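Local coordinates for argonaute protein (Marinitoga piezophila, PDB 5I4A) that uses short guide RNAs with a 5'-hydroxyl end to bind complementary target DNA or RNA and cleave it, preferring manganese for DNA cleavage, at residues I369-D380 against N396-L407; G384-N392 against L631-Y639. All coordinates share one frame; numbering follows the deposited sequence.

Contact 1 (I369-D380 against N396-L407); sequences IEDNVMAIVLLD and NLILQPILKEKL. With nucleotides of chain B.
M374 and I398 pair across two parallel strands, 374-379 and 398-403, whose axes approach to 4.6 Å. A continuous parallel ladder runs from I398 N donating to V373 O as far as K404 N, which meets L379 O at 2.7 Å; V377 N to Q400 O is its long rung at 3.3 Å. M374 CB lies near Q400 CG; the bend at chi2 (-66°) then turns SD and CE toward I398, SD touching both Q400 CG and I398 CG2, 3.6 Å from the latter, and CE ending against I398 CD1. On the other face, V377 CG2 presses on L399 CD1 at 3.5 Å, tighter than usual for two carbons. At the far end K404, bent at chi3, brings NZ to the anti side of D380 OD1 (2.9 Å), 33° out of the carboxylate plane; Q307 and S303 also bond this carboxylate. With an alanine in place of K404, the D380 carboxylate would probably lose its cationic partner and be left, among the partners named, to S303 and Q307 alone. Just before the helix, L403 N points at OP2 of A2 of chain B, 2.6 Å away and almost perfectly straight (178°), while K406 NZ bonds both OP1 and N7 of that nucleotide. The strands belong to a beta-alpha-beta unit of the Mid domain, where the end of strand 398-403 and the helix starting there grip the A2 phosphate near the guide's 5' end.

Contact 2 (G384-N392 against L631-Y639); sequences GNIDPLVRN and LTDYEWKLY. With nucleotides of chain B.
V390 and L638 form the close-packed part of this contact, with V390 CG2 lying 3.7 Å from L638 CD2. I386 continues it: its CG2 branch touches both E635 CG and L638 CD1, the isoleucine and leucine meeting tip to tip. With its CG1 anti to the backbone N (chi1 -152°), I386 carries CD1 to 3.6 Å from C2 of U1 of chain B, so the apolar patch continues onto the first guide base. The other branch of V390, CG1, rests on Y634 CB and comes within 3.3 Å of Y634 O. Toward solvent the fit changes character. Exposed R391, extended from CG to NE, is laid over one face of the Y634 ring, CB standing 3.8 Å from the centroid and 1° off the normal, a CH-pi contact; R391 CD reaches Y634 CE2 at 3.4 Å. At the start of helix 387-392, D387 OD1 accepts a weak, bent bond from Y634 N (3.2 Å, 134°), and a water bridges D387 OD2 to D633 N, with a weak third bond to D633 OD2. D633 itself is paired with K479. Y639 OH donates to E635 OE1 at 2.7 Å, its ring edge facing O5' of U1 of chain B. The chemistry thus implies a Mid-PIWI junction held mainly by apolar and CH-pi contacts, with a weak Y634 N-D387 OD1 bond and a separate water bridge to D633, beside the guide's first nucleotide.

Overall arrangement
Contact 1 is mostly buried and lies within the Mid domain, whereas contact 2 is a surface contact joining Mid to PIWI; their centres are 14 Å apart. They share one beta-alpha-beta unit: contact 1 pairs its two strands, and contact 2 uses the intervening helix 387-392. The two also touch directly, L399 CD2 lying 3.7 Å from L638 CD2, and L379 meeting L389. A backbone ladder dominates the first, buried among neighbouring strand and helix; side-chain packing with weak or water-mediated polar links marks the second. U1 of chain B borders both, while L403 and K406 of contact 1 bond A2 of chain B.

Contact 1 (I369-D380 against N396-L407)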
# COMPACT_ATOMS: atom_id res chain seq x y z
N ILE A 369 27.18 2.08 -27.08
CA ILE A 369 25.76 2.34 -27.26
C ILE A 369 25.39 3.63 -26.55
O ILE A 369 25.63 3.79 -25.35
CB ILE A 369 24.93 1.16 -26.76
CG1 ILE A 369 24.96 0.01 -27.77
CG2 ILE A 369 23.49 1.60 -26.49
CD1 ILE A 369 24.27 -1.25 -27.29
N GLU A 370 24.80 4.55 -27.30
CA GLU A 370 24.31 5.81 -26.76
C GLU A 370 22.80 5.87 -26.95
O GLU A 370 22.18 4.96 -27.51
CB GLU A 370 25.01 6.99 -27.44
CG GLU A 370 26.51 6.82 -27.63
CD GLU A 370 27.31 7.85 -26.87
OE1 GLU A 370 26.79 8.41 -25.89
OE2 GLU A 370 28.47 8.12 -27.27
N ASP A 371 22.21 6.97 -26.48
CA ASP A 371 20.78 7.24 -26.61
C ASP A 371 19.94 6.17 -25.91
O ASP A 371 20.44 5.42 -25.08
CB ASP A 371 20.38 7.33 -28.09
CG ASP A 371 21.39 8.10 -28.91
OD1 ASP A 371 22.27 8.75 -28.31
OD2 ASP A 371 21.32 8.04 -30.16
N ASN A 372 18.65 6.12 -26.25
CA ASN A 372 17.71 5.19 -25.62
C ASN A 372 17.72 3.88 -26.40
O ASN A 372 17.28 3.83 -27.55
CB ASN A 372 16.31 5.79 -25.59
CG ASN A 372 16.29 7.20 -25.05
OD1 ASN A 372 16.81 7.48 -23.98
ND2 ASN A 372 15.68 8.12 -25.81
N VAL A 373 18.22 2.82 -25.77
CA VAL A 373 18.25 1.50 -26.38
C VAL A 373 17.72 0.51 -25.36
O VAL A 373 18.24 0.42 -24.24
CB VAL A 373 19.66 1.09 -26.85
CG1 VAL A 373 19.66 -0.36 -27.33
CG2 VAL A 373 20.13 2.02 -27.96
N MET A 374 16.68 -0.23 -25.74
CA MET A 374 16.07 -1.22 -24.86
C MET A 374 16.89 -2.50 -24.87
O MET A 374 17.33 -2.98 -25.92
CB MET A 374 14.65 -1.52 -25.31
CG MET A 374 13.77 -0.29 -25.44
SD MET A 374 13.51 0.49 -23.85
CE MET A 374 12.87 2.07 -24.36
N ALA A 375 17.10 -3.07 -23.69
CA ALA A 375 17.72 -4.38 -23.56
C ALA A 375 16.61 -5.38 -23.29
O ALA A 375 16.11 -5.49 -22.17
CB ALA A 375 18.77 -4.38 -22.45
N ILE A 376 16.21 -6.10 -24.34
CA ILE A 376 15.22 -7.18 -24.22
C ILE A 376 15.94 -8.38 -23.62
O ILE A 376 16.67 -9.10 -24.31
CB ILE A 376 14.57 -7.51 -25.56
CG1 ILE A 376 13.79 -6.29 -26.07
CG2 ILE A 376 13.66 -8.72 -25.43
CD1 ILE A 376 13.42 -6.36 -27.54
N VAL A 377 15.75 -8.60 -22.33
CA VAL A 377 16.47 -9.62 -21.57
C VAL A 377 15.49 -10.74 -21.27
O VAL A 377 14.51 -10.55 -20.54
CB VAL A 377 17.07 -9.04 -20.28
CG1 VAL A 377 17.83 -10.11 -19.52
CG2 VAL A 377 17.96 -7.86 -20.61
N LEU A 378 15.75 -11.92 -21.84
CA LEU A 378 14.86 -13.05 -21.67
C LEU A 378 15.18 -13.77 -20.37
O LEU A 378 16.30 -14.25 -20.17
CB LEU A 378 14.97 -14.01 -22.86
CG LEU A 378 14.25 -13.60 -24.14
CD1 LEU A 378 15.02 -12.53 -24.91
CD2 LEU A 378 13.99 -14.82 -25.01
N LEU A 379 14.20 -13.84 -19.47
CA LEU A 379 14.32 -14.55 -18.21
C LEU A 379 13.76 -15.95 -18.36
O LEU A 379 12.68 -16.14 -18.93
CB LEU A 379 13.59 -13.81 -17.09
CG LEU A 379 13.85 -12.31 -16.92
CD1 LEU A 379 12.96 -11.74 -15.83
CD2 LEU A 379 15.32 -12.03 -16.62
N ASP A 380 14.49 -16.94 -17.84
CA ASP A 380 14.03 -18.32 -17.91
C ASP A 380 12.81 -18.56 -17.02
O ASP A 380 11.95 -19.37 -17.35
CB ASP A 380 15.16 -19.27 -17.52
CG ASP A 380 16.21 -19.38 -18.60
OD1 ASP A 380 15.84 -19.61 -19.77
OD2 ASP A 380 17.41 -19.24 -18.27
N ASN A 396 24.10 2.27 -19.58
CA ASN A 396 23.69 2.95 -20.80
C ASN A 396 22.57 2.23 -21.53
O ASN A 396 22.16 2.68 -22.61
CB ASN A 396 24.90 3.14 -21.73
CG ASN A 396 25.58 1.83 -22.07
OD1 ASN A 396 25.62 0.90 -21.26
ND2 ASN A 396 26.14 1.75 -23.28
N LEU A 397 22.06 1.13 -20.98
CA LEU A 397 20.95 0.40 -21.57
C LEU A 397 19.72 0.48 -20.68
O LEU A 397 19.83 0.53 -19.45
CB LEU A 397 21.31 -1.08 -21.79
CG LEU A 397 22.52 -1.37 -22.68
CD1 LEU A 397 22.82 -2.86 -22.68
CD2 LEU A 397 22.28 -0.87 -24.09
N ILE A 398 18.55 0.50 -21.31
CA ILE A 398 17.27 0.52 -20.61
C ILE A 398 16.85 -0.93 -20.43
O ILE A 398 16.40 -1.59 -21.37
CB ILE A 398 16.22 1.33 -21.37
CG1 ILE A 398 16.71 2.77 -21.58
CG2 ILE A 398 14.90 1.33 -20.62
CD1 ILE A 398 15.78 3.61 -22.43
N LEU A 399 16.98 -1.44 -19.21
CA LEU A 399 16.73 -2.84 -18.92
C LEU A 399 15.24 -3.15 -19.08
O LEU A 399 14.40 -2.53 -18.42
CB LEU A 399 17.21 -3.17 -17.51
CG LEU A 399 17.07 -4.60 -16.98
CD1 LEU A 399 17.62 -5.58 -17.99
CD2 LEU A 399 17.80 -4.73 -15.66
N GLN A 400 14.92 -4.10 -19.95
CA GLN A 400 13.53 -4.47 -20.25
C GLN A 400 13.40 -5.99 -20.23
O GLN A 400 13.32 -6.63 -21.28
CB GLN A 400 13.09 -3.90 -21.60
CG GLN A 400 12.95 -2.38 -21.64
CD GLN A 400 11.77 -1.87 -20.83
OE1 GLN A 400 10.96 -2.66 -20.34
NE2 GLN A 400 11.67 -0.56 -20.69
N PRO A 401 13.33 -6.59 -19.04
CA PRO A 401 13.24 -8.05 -18.96
C PRO A 401 11.85 -8.54 -19.33
O PRO A 401 10.85 -7.83 -19.20
CB PRO A 401 13.56 -8.35 -17.49
CG PRO A 401 14.01 -7.03 -16.88
CD PRO A 401 13.37 -5.96 -17.71
N ILE A 402 11.80 -9.79 -19.79
CA ILE A 402 10.53 -10.44 -20.12
C ILE A 402 10.70 -11.94 -19.96
O ILE A 402 11.74 -12.51 -20.29
CB ILE A 402 10.04 -10.06 -21.54
CG1 ILE A 402 8.70 -10.73 -21.84
CG2 ILE A 402 11.09 -10.43 -22.59
CD1 ILE A 402 8.03 -10.24 -23.10
N LEU A 403 9.66 -12.59 -19.42
CA LEU A 403 9.70 -14.02 -19.20
C LEU A 403 9.73 -14.77 -20.53
O LEU A 403 8.96 -14.47 -21.45
CB LEU A 403 8.49 -14.46 -18.37
CG LEU A 403 8.45 -13.88 -16.95
CD1 LEU A 403 7.19 -14.31 -16.22
CD2 LEU A 403 9.69 -14.31 -16.18
N LYS A 404 10.62 -15.76 -20.62
CA LYS A 404 10.72 -16.58 -21.82
C LYS A 404 9.38 -17.20 -22.19
O LYS A 404 9.03 -17.28 -23.38
CB LYS A 404 11.79 -17.67 -21.62
CG LYS A 404 11.41 -19.05 -22.15
CD LYS A 404 12.49 -20.09 -21.86
CE LYS A 404 12.48 -20.53 -20.40
NZ LYS A 404 13.62 -21.43 -20.08
N GLU A 405 8.61 -17.64 -21.19
CA GLU A 405 7.32 -18.28 -21.48
C GLU A 405 6.34 -17.31 -22.13
O GLU A 405 5.51 -17.74 -22.94
CB GLU A 405 6.71 -18.86 -20.20
CG GLU A 405 6.88 -18.02 -18.95
CD GLU A 405 8.13 -18.38 -18.18
OE1 GLU A 405 9.24 -18.23 -18.73
OE2 GLU A 405 7.99 -18.84 -17.02
N LYS A 406 6.42 -16.03 -21.80
CA LYS A 406 5.52 -15.06 -22.41
C LYS A 406 5.94 -14.69 -23.83
O LYS A 406 5.11 -14.22 -24.61
CB LYS A 406 5.41 -13.81 -21.54
CG LYS A 406 4.78 -14.09 -20.19
CD LYS A 406 4.67 -12.84 -19.33
CE LYS A 406 4.07 -13.17 -17.97
NZ LYS A 406 3.75 -11.95 -17.18
N LEU A 407 7.21 -14.90 -24.18
CA LEU A 407 7.61 -14.81 -25.58
C LEU A 407 7.27 -16.08 -26.34
O LEU A 407 7.08 -16.03 -27.56
CB LEU A 407 9.11 -14.51 -25.70
CG LEU A 407 9.52 -13.05 -25.58
CD1 LEU A 407 10.95 -12.85 -26.05
CD2 LEU A 407 8.57 -12.16 -26.36
P A B 2 7.22 -10.40 -17.55
OP1 A B 2 6.23 -10.93 -16.57
OP2 A B 2 7.56 -11.19 -18.76
O5' A B 2 6.67 -8.98 -18.02
C5' A B 2 7.42 -8.14 -18.89
C4' A B 2 6.58 -7.00 -19.38
O4' A B 2 5.57 -7.52 -20.29
C3' A B 2 5.78 -6.27 -18.31
O3' A B 2 6.53 -5.28 -17.64
C2' A B 2 4.59 -5.73 -19.09
O2' A B 2 4.95 -4.58 -19.84
C1' A B 2 4.33 -6.88 -20.06
N9 A B 2 3.41 -7.87 -19.50
C8 A B 2 3.71 -9.12 -19.02
N7 A B 2 2.67 -9.79 -18.57
C5 A B 2 1.61 -8.91 -18.77
C6 A B 2 0.23 -9.01 -18.50
N6 A B 2 -0.34 -10.09 -17.96
N1 A B 2 -0.54 -7.95 -18.82
C2 A B 2 0.03 -6.87 -19.36
N3 A B 2 1.31 -6.66 -19.66
C4 A B 2 2.05 -7.73 -19.33
O5' U B 1 8.93 -6.54 -14.29
C5' U B 1 9.71 -6.79 -15.45
C4' U B 1 9.85 -8.27 -15.73
O4' U B 1 10.70 -8.87 -14.72
C3' U B 1 8.54 -9.06 -15.72
O3' U B 1 8.56 -10.06 -16.74
C2' U B 1 8.54 -9.72 -14.35
O2' U B 1 7.82 -10.94 -14.29
C1' U B 1 10.03 -9.94 -14.09
N1 U B 1 10.37 -9.90 -12.66
C2 U B 1 11.01 -10.97 -12.08
O2 U B 1 11.33 -11.98 -12.70
N3 U B 1 11.28 -10.82 -10.74
C4 U B 1 10.96 -9.73 -9.94
O4 U B 1 11.26 -9.73 -8.75
C5 U B 1 10.29 -8.67 -10.63
C6 U B 1 10.03 -8.79 -11.93
O HOH W 1 19.79 3.46 -23.25

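Contact 2 (G384-N392 against L631-Y639)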
# COMPACT_ATOMS: atom_id res chain seq x y z
N GLY A 384 13.36 -14.49 -8.07
CA GLY A 384 13.02 -14.05 -6.72
C GLY A 384 13.80 -12.83 -6.29
O GLY A 384 13.27 -11.95 -5.61
N ASN A 385 15.08 -12.76 -6.67
CA ASN A 385 15.94 -11.62 -6.34
C ASN A 385 16.50 -11.07 -7.64
O ASN A 385 17.54 -11.52 -8.13
CB ASN A 385 17.05 -12.02 -5.37
CG ASN A 385 17.95 -10.85 -5.02
OD1 ASN A 385 17.59 -9.69 -5.21
ND2 ASN A 385 19.13 -11.16 -4.50
N ILE A 386 15.83 -10.06 -8.20
CA ILE A 386 16.25 -9.47 -9.46
C ILE A 386 17.18 -8.28 -9.27
O ILE A 386 17.65 -7.71 -10.27
CB ILE A 386 15.01 -9.06 -10.29
CG1 ILE A 386 15.33 -9.11 -11.79
CG2 ILE A 386 14.51 -7.68 -9.87
CD1 ILE A 386 14.11 -9.22 -12.67
N ASP A 387 17.48 -7.90 -8.03
CA ASP A 387 18.40 -6.79 -7.78
C ASP A 387 19.75 -6.94 -8.47
O ASP A 387 20.21 -5.97 -9.08
CB ASP A 387 18.59 -6.61 -6.26
CG ASP A 387 17.45 -5.84 -5.62
OD1 ASP A 387 16.89 -4.93 -6.27
OD2 ASP A 387 17.12 -6.14 -4.45
N PRO A 388 20.42 -8.10 -8.43
CA PRO A 388 21.71 -8.20 -9.14
C PRO A 388 21.62 -7.88 -10.62
O PRO A 388 22.51 -7.20 -11.16
CB PRO A 388 22.12 -9.66 -8.90
CG PRO A 388 21.45 -10.05 -7.64
CD PRO A 388 20.13 -9.33 -7.66
N LEU A 389 20.57 -8.35 -11.30
CA LEU A 389 20.42 -8.08 -12.72
C LEU A 389 20.40 -6.58 -13.00
O LEU A 389 21.12 -6.08 -13.88
CB LEU A 389 19.15 -8.75 -13.25
CG LEU A 389 18.79 -8.48 -14.71
CD1 LEU A 389 19.90 -8.94 -15.64
CD2 LEU A 389 17.48 -9.17 -15.07
N VAL A 390 19.59 -5.84 -12.24
CA VAL A 390 19.56 -4.38 -12.38
C VAL A 390 20.89 -3.78 -11.97
O VAL A 390 21.42 -2.87 -12.63
CB VAL A 390 18.40 -3.80 -11.55
CG1 VAL A 390 18.28 -2.30 -11.77
CG2 VAL A 390 17.10 -4.51 -11.89
N ARG A 391 21.47 -4.27 -10.87
CA ARG A 391 22.67 -3.68 -10.29
C ARG A 391 23.88 -3.84 -11.22
O ARG A 391 24.69 -2.92 -11.34
CB ARG A 391 22.93 -4.33 -8.93
CG ARG A 391 24.19 -3.93 -8.20
CD ARG A 391 24.05 -4.40 -6.75
NE ARG A 391 25.32 -4.60 -6.06
CZ ARG A 391 25.42 -4.90 -4.77
NH1 ARG A 391 24.32 -5.03 -4.03
NH2 ARG A 391 26.61 -5.06 -4.21
N ASN A 392 23.99 -4.98 -11.89
CA ASN A 392 25.17 -5.29 -12.69
C ASN A 392 25.00 -4.95 -14.17
O ASN A 392 25.98 -4.99 -14.92
CB ASN A 392 25.52 -6.77 -12.55
CG ASN A 392 25.69 -7.19 -11.11
OD1 ASN A 392 26.18 -6.42 -10.29
ND2 ASN A 392 25.27 -8.40 -10.79
N LEU A 631 10.96 0.74 -1.58
CA LEU A 631 10.75 -0.67 -1.29
C LEU A 631 11.97 -1.53 -1.61
O LEU A 631 12.19 -2.55 -0.94
CB LEU A 631 9.52 -1.17 -2.05
CG LEU A 631 8.67 -2.28 -1.43
CD1 LEU A 631 7.23 -2.15 -1.87
CD2 LEU A 631 9.22 -3.64 -1.80
N THR A 632 12.78 -1.15 -2.60
CA THR A 632 13.90 -1.97 -3.04
C THR A 632 15.10 -1.08 -3.35
O THR A 632 14.98 0.14 -3.51
CB THR A 632 13.56 -2.80 -4.29
OG1 THR A 632 13.16 -1.93 -5.35
CG2 THR A 632 12.43 -3.79 -4.00
N ASP A 633 16.27 -1.73 -3.45
CA ASP A 633 17.51 -1.03 -3.76
C ASP A 633 17.66 -0.78 -5.26
O ASP A 633 18.16 0.27 -5.67
CB ASP A 633 18.69 -1.84 -3.24
CG ASP A 633 18.78 -1.83 -1.73
OD1 ASP A 633 18.66 -0.74 -1.12
OD2 ASP A 633 18.98 -2.92 -1.16
N TYR A 634 17.26 -1.75 -6.09
CA TYR A 634 17.40 -1.64 -7.54
C TYR A 634 16.18 -2.07 -8.32
O TYR A 634 16.00 -1.61 -9.45
CB TYR A 634 18.60 -2.46 -8.02
CG TYR A 634 19.93 -2.01 -7.49
CD1 TYR A 634 20.68 -1.05 -8.16
CD2 TYR A 634 20.45 -2.55 -6.32
CE1 TYR A 634 21.90 -0.63 -7.68
CE2 TYR A 634 21.68 -2.13 -5.82
CZ TYR A 634 22.40 -1.18 -6.51
OH TYR A 634 23.62 -0.77 -6.02
N GLU A 635 15.33 -2.95 -7.78
CA GLU A 635 14.22 -3.51 -8.55
C GLU A 635 13.29 -2.44 -9.08
O GLU A 635 12.72 -2.60 -10.17
CB GLU A 635 13.46 -4.51 -7.68
CG GLU A 635 12.29 -5.19 -8.37
CD GLU A 635 11.47 -6.02 -7.41
OE1 GLU A 635 10.23 -6.08 -7.57
OE2 GLU A 635 12.06 -6.62 -6.48
N TRP A 636 13.13 -1.33 -8.36
CA TRP A 636 12.20 -0.29 -8.78
C TRP A 636 12.59 0.32 -10.12
O TRP A 636 11.74 0.92 -10.79
CB TRP A 636 12.11 0.81 -7.72
CG TRP A 636 13.39 1.56 -7.47
CD1 TRP A 636 14.29 1.34 -6.47
CD2 TRP A 636 13.90 2.65 -8.24
NE1 TRP A 636 15.33 2.23 -6.57
CE2 TRP A 636 15.12 3.05 -7.65
CE3 TRP A 636 13.45 3.34 -9.38
CZ2 TRP A 636 15.89 4.09 -8.15
CZ3 TRP A 636 14.22 4.38 -9.87
CH2 TRP A 636 15.43 4.75 -9.26
N LYS A 637 13.86 0.20 -10.52
CA LYS A 637 14.29 0.72 -11.81
C LYS A 637 13.61 0.00 -12.97
O LYS A 637 13.59 0.53 -14.09
CB LYS A 637 15.81 0.61 -11.96
CG LYS A 637 16.60 1.75 -11.34
CD LYS A 637 18.05 1.71 -11.82
CE LYS A 637 18.76 3.05 -11.62
NZ LYS A 637 19.18 3.27 -10.21
N LEU A 638 13.06 -1.19 -12.73
CA LEU A 638 12.32 -1.91 -13.76
C LEU A 638 10.94 -1.33 -14.02
O LEU A 638 10.35 -1.60 -15.07
CB LEU A 638 12.18 -3.38 -13.37
CG LEU A 638 13.46 -4.15 -13.07
CD1 LEU A 638 13.13 -5.57 -12.64
CD2 LEU A 638 14.37 -4.15 -14.29
N TYR A 639 10.41 -0.55 -13.08
CA TYR A 639 9.05 -0.05 -13.17
C TYR A 639 8.97 1.46 -13.33
O TYR A 639 8.03 1.95 -13.97
CB TYR A 639 8.25 -0.45 -11.92
CG TYR A 639 8.54 -1.85 -11.42
CD1 TYR A 639 8.34 -2.96 -12.23
CD2 TYR A 639 9.00 -2.06 -10.12
CE1 TYR A 639 8.60 -4.24 -11.77
CE2 TYR A 639 9.27 -3.34 -9.65
CZ TYR A 639 9.06 -4.42 -10.48
OH TYR A 639 9.31 -5.69 -10.03
O5' U B 1 8.93 -6.54 -14.29
C5' U B 1 9.71 -6.79 -15.45
C4' U B 1 9.85 -8.27 -15.73
O4' U B 1 10.70 -8.87 -14.72
C3' U B 1 8.54 -9.06 -15.72
O3' U B 1 8.56 -10.06 -16.74
C2' U B 1 8.54 -9.72 -14.35
O2' U B 1 7.82 -10.94 -14.29
C1' U B 1 10.03 -9.94 -14.09
N1 U B 1 10.37 -9.90 -12.66
C2 U B 1 11.01 -10.97 -12.08
O2 U B 1 11.33 -11.98 -12.70
N3 U B 1 11.28 -10.82 -10.74
C4 U B 1 10.96 -9.73 -9.94
O4 U B 1 11.26 -9.73 -8.75
C5 U B 1 10.29 -8.67 -10.63
C6 U B 1 10.03 -8.79 -11.93
O HOH W 2 16.20 -4.24 -2.17